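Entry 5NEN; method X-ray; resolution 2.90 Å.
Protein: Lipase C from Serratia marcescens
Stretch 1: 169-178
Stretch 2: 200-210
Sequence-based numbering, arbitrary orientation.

Stretch 1 169-178: NKQIQLSSLR
Stretch 2, residues 200-210: EVQRQFAEVNS

Residues 169-178 and 200-210 each lie within a longer helix, with phi between -54° and -66° and psi between -31° and -52°. In both, the backbone N of residue i+4 donates a hydrogen bond to O of residue i, as from Leu177 N to Gln173 O (2.9 Å). The two helices run antiparallel, their directions 164° apart and their axes 9.6 Å apart at closest approach. The register is set where Leu177 CA lies 6.1 Å from Phe205 CA. The contact is largely apolar packing; no hydrogen bond crosses it among the modelled atoms, the side chains of Gln173 and Arg203 being incomplete, and it buries 459 Å², both sides summed.

The central packing rule is a knob in a hole. Leu177 (m, t) points toward the partner and sits among Val201, Gln204, Phe205 and Val208, an i, i+3, i+4, i+7 set. Its CD1 lies 3.6 Å from Phe205 CA, close enough to touch main chain, and 3.7 Å from Val208 CG2, while its CD2 reaches Val201 CG2 at 3.8 Å. Val201 is in p and Val208 in t, both with CB directed toward the opposing helix.

One turn earlier, Leu174 leaves its helix sideways, with chi1 at -93° between wells and chi2 t, yet its end swings inward. Its CD2 lies 3.6 Å from Phe205 O and 3.9 Å from Val208 CG1. Val208 thus contacts both leucines, and its CG1 also lies 4.0 Å from Lys170 O.

The aromatic contact is a CH-pi interaction: Leu174 CD2 stands 3.9 Å from the centroid of the Phe205 ring, 20° off the normal, over one face. Phe205 (chi1 t, chi2 -84°) also leaves sideways before its ring comes nearer, and Leu177 CB occupies the ring edge. Arg178 CB approaches obliquely, 4.2 Å from Phe205 CE2.

Within the helices, Ser175 OG donates to Ile172 O at 3.0 Å and Ser210 OG to Glu207 O at 2.9 Å.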

# COMPACT_ATOMS: atom_id res chain seq x y z
N ASN A 169 -10.85 22.60 39.35
CA ASN A 169 -11.82 22.59 40.43
C ASN A 169 -11.21 22.06 41.72
O ASN A 169 -11.43 22.60 42.81
CB ASN A 169 -13.04 21.75 40.04
CG ASN A 169 -13.87 22.43 38.97
OD1 ASN A 169 -13.49 23.48 38.44
ND2 ASN A 169 -15.00 21.82 38.62
N LYS A 170 -10.37 21.04 41.57
CA LYS A 170 -9.68 20.50 42.72
C LYS A 170 -8.73 21.53 43.35
O LYS A 170 -8.57 21.55 44.57
CB LYS A 170 -8.94 19.22 42.34
CG LYS A 170 -9.80 17.96 42.33
CD LYS A 170 -9.13 16.84 41.58
CE LYS A 170 -10.08 15.66 41.43
NZ LYS A 170 -9.44 14.52 40.71
N GLN A 171 -8.09 22.36 42.53
CA GLN A 171 -7.25 23.41 43.08
C GLN A 171 -8.12 24.27 43.98
O GLN A 171 -7.76 24.53 45.13
CB GLN A 171 -6.60 24.26 41.99
CG GLN A 171 -5.43 23.59 41.28
CD GLN A 171 -4.18 23.54 42.16
OE1 GLN A 171 -4.10 24.21 43.19
NE2 GLN A 171 -3.20 22.74 41.73
N ILE A 172 -9.30 24.63 43.49
CA ILE A 172 -10.18 25.46 44.33
C ILE A 172 -10.50 24.78 45.65
O ILE A 172 -10.37 25.39 46.72
CB ILE A 172 -11.51 25.78 43.65
CG1 ILE A 172 -11.36 27.00 42.73
CG2 ILE A 172 -12.61 26.02 44.70
CD1 ILE A 172 -12.46 27.12 41.69
N GLN A 173 -10.90 23.52 45.57
CA GLN A 173 -11.25 22.80 46.79
C GLN A 173 -10.03 22.81 47.75
O GLN A 173 -10.19 23.03 48.95
CB GLN A 173 -11.72 21.38 46.47
N LEU A 174 -8.83 22.66 47.21
CA LEU A 174 -7.60 22.69 48.01
C LEU A 174 -7.45 24.00 48.77
O LEU A 174 -7.11 24.02 49.96
CB LEU A 174 -6.38 22.52 47.13
CG LEU A 174 -5.83 21.13 46.92
CD1 LEU A 174 -4.46 21.28 46.27
CD2 LEU A 174 -5.74 20.37 48.24
N SER A 175 -7.69 25.10 48.06
CA SER A 175 -7.58 26.41 48.66
C SER A 175 -8.59 26.54 49.80
O SER A 175 -8.22 26.91 50.93
CB SER A 175 -7.81 27.51 47.61
OG SER A 175 -9.16 27.98 47.59
N SER A 176 -9.85 26.22 49.52
CA SER A 176 -10.91 26.41 50.51
C SER A 176 -10.59 25.59 51.75
O SER A 176 -10.72 26.07 52.89
CB SER A 176 -12.27 26.02 49.94
OG SER A 176 -13.22 25.77 50.97
N LEU A 177 -10.11 24.37 51.52
CA LEU A 177 -9.70 23.52 52.63
C LEU A 177 -8.61 24.16 53.45
O LEU A 177 -8.69 24.15 54.67
CB LEU A 177 -9.19 22.17 52.12
CG LEU A 177 -10.27 21.14 51.88
CD1 LEU A 177 -9.63 19.90 51.31
CD2 LEU A 177 -10.93 20.84 53.20
N ARG A 178 -7.59 24.71 52.79
CA ARG A 178 -6.50 25.29 53.55
C ARG A 178 -6.98 26.47 54.41
O ARG A 178 -6.61 26.56 55.60
CB ARG A 178 -5.34 25.71 52.67
CG ARG A 178 -4.21 26.23 53.54
CD ARG A 178 -2.84 26.24 52.91
NE ARG A 178 -1.85 26.26 53.97
CZ ARG A 178 -0.69 26.92 53.93
NH1 ARG A 178 0.15 26.86 54.95
NH2 ARG A 178 -0.38 27.63 52.85
N GLU A 200 -8.24 16.47 61.18
CA GLU A 200 -9.10 15.90 60.15
C GLU A 200 -9.09 16.62 58.82
O GLU A 200 -8.99 15.99 57.75
CB GLU A 200 -10.54 15.83 60.63
CG GLU A 200 -11.46 15.48 59.51
CD GLU A 200 -11.37 14.02 59.20
OE1 GLU A 200 -10.72 13.30 60.00
OE2 GLU A 200 -11.92 13.59 58.16
N VAL A 201 -9.18 17.95 58.88
CA VAL A 201 -9.24 18.75 57.67
C VAL A 201 -7.92 18.62 56.94
O VAL A 201 -7.87 18.68 55.71
CB VAL A 201 -9.54 20.21 57.97
CG1 VAL A 201 -8.59 20.73 59.01
CG2 VAL A 201 -9.47 21.02 56.71
N GLN A 202 -6.84 18.42 57.69
CA GLN A 202 -5.56 18.13 57.05
C GLN A 202 -5.61 16.78 56.33
O GLN A 202 -5.05 16.65 55.23
CB GLN A 202 -4.42 18.19 58.06
CG GLN A 202 -3.43 19.30 57.71
CD GLN A 202 -2.42 19.63 58.79
OE1 GLN A 202 -2.19 18.86 59.72
NE2 GLN A 202 -1.81 20.80 58.67
N ARG A 203 -6.31 15.80 56.90
CA ARG A 203 -6.48 14.54 56.17
C ARG A 203 -7.22 14.87 54.87
O ARG A 203 -6.84 14.38 53.79
CB ARG A 203 -7.23 13.46 56.97
N GLN A 204 -8.26 15.70 54.95
CA GLN A 204 -9.08 15.94 53.77
C GLN A 204 -8.21 16.58 52.69
O GLN A 204 -8.15 16.10 51.54
CB GLN A 204 -10.30 16.82 54.10
CG GLN A 204 -11.19 16.23 55.20
CD GLN A 204 -12.54 16.92 55.36
OE1 GLN A 204 -13.06 17.54 54.42
NE2 GLN A 204 -13.11 16.83 56.57
N PHE A 205 -7.44 17.59 53.10
CA PHE A 205 -6.56 18.35 52.22
C PHE A 205 -5.63 17.38 51.50
O PHE A 205 -5.55 17.39 50.26
CB PHE A 205 -5.75 19.37 53.04
CG PHE A 205 -4.71 20.12 52.25
CD1 PHE A 205 -3.46 19.57 52.02
CD2 PHE A 205 -4.99 21.38 51.74
CE1 PHE A 205 -2.50 20.25 51.29
CE2 PHE A 205 -4.04 22.08 51.00
CZ PHE A 205 -2.78 21.51 50.78
N ALA A 206 -4.96 16.52 52.26
CA ALA A 206 -4.07 15.55 51.65
C ALA A 206 -4.81 14.65 50.66
O ALA A 206 -4.28 14.35 49.58
CB ALA A 206 -3.37 14.72 52.70
N GLU A 207 -6.03 14.22 50.98
CA GLU A 207 -6.69 13.31 50.06
C GLU A 207 -6.96 14.01 48.74
O GLU A 207 -6.67 13.48 47.66
CB GLU A 207 -7.99 12.76 50.60
CG GLU A 207 -8.66 11.88 49.56
CD GLU A 207 -10.14 11.70 49.82
OE1 GLU A 207 -10.85 11.29 48.88
OE2 GLU A 207 -10.59 11.97 50.95
N VAL A 208 -7.47 15.23 48.84
CA VAL A 208 -7.80 15.99 47.65
C VAL A 208 -6.56 16.17 46.79
O VAL A 208 -6.60 15.95 45.58
CB VAL A 208 -8.36 17.38 48.02
CG1 VAL A 208 -8.60 18.20 46.76
CG2 VAL A 208 -9.62 17.24 48.81
N ASN A 209 -5.45 16.52 47.43
CA ASN A 209 -4.18 16.70 46.74
C ASN A 209 -3.75 15.41 46.04
O ASN A 209 -3.36 15.42 44.87
CB ASN A 209 -3.08 17.16 47.70
CG ASN A 209 -1.97 17.94 47.01
OD1 ASN A 209 -1.70 17.74 45.81
ND2 ASN A 209 -1.28 18.81 47.76
N SER A 210 -3.85 14.28 46.74
CA SER A 210 -3.35 13.04 46.17
C SER A 210 -4.20 12.69 44.97
O SER A 210 -3.71 12.16 43.97
CB SER A 210 -3.45 11.89 47.17
OG SER A 210 -4.77 11.38 47.14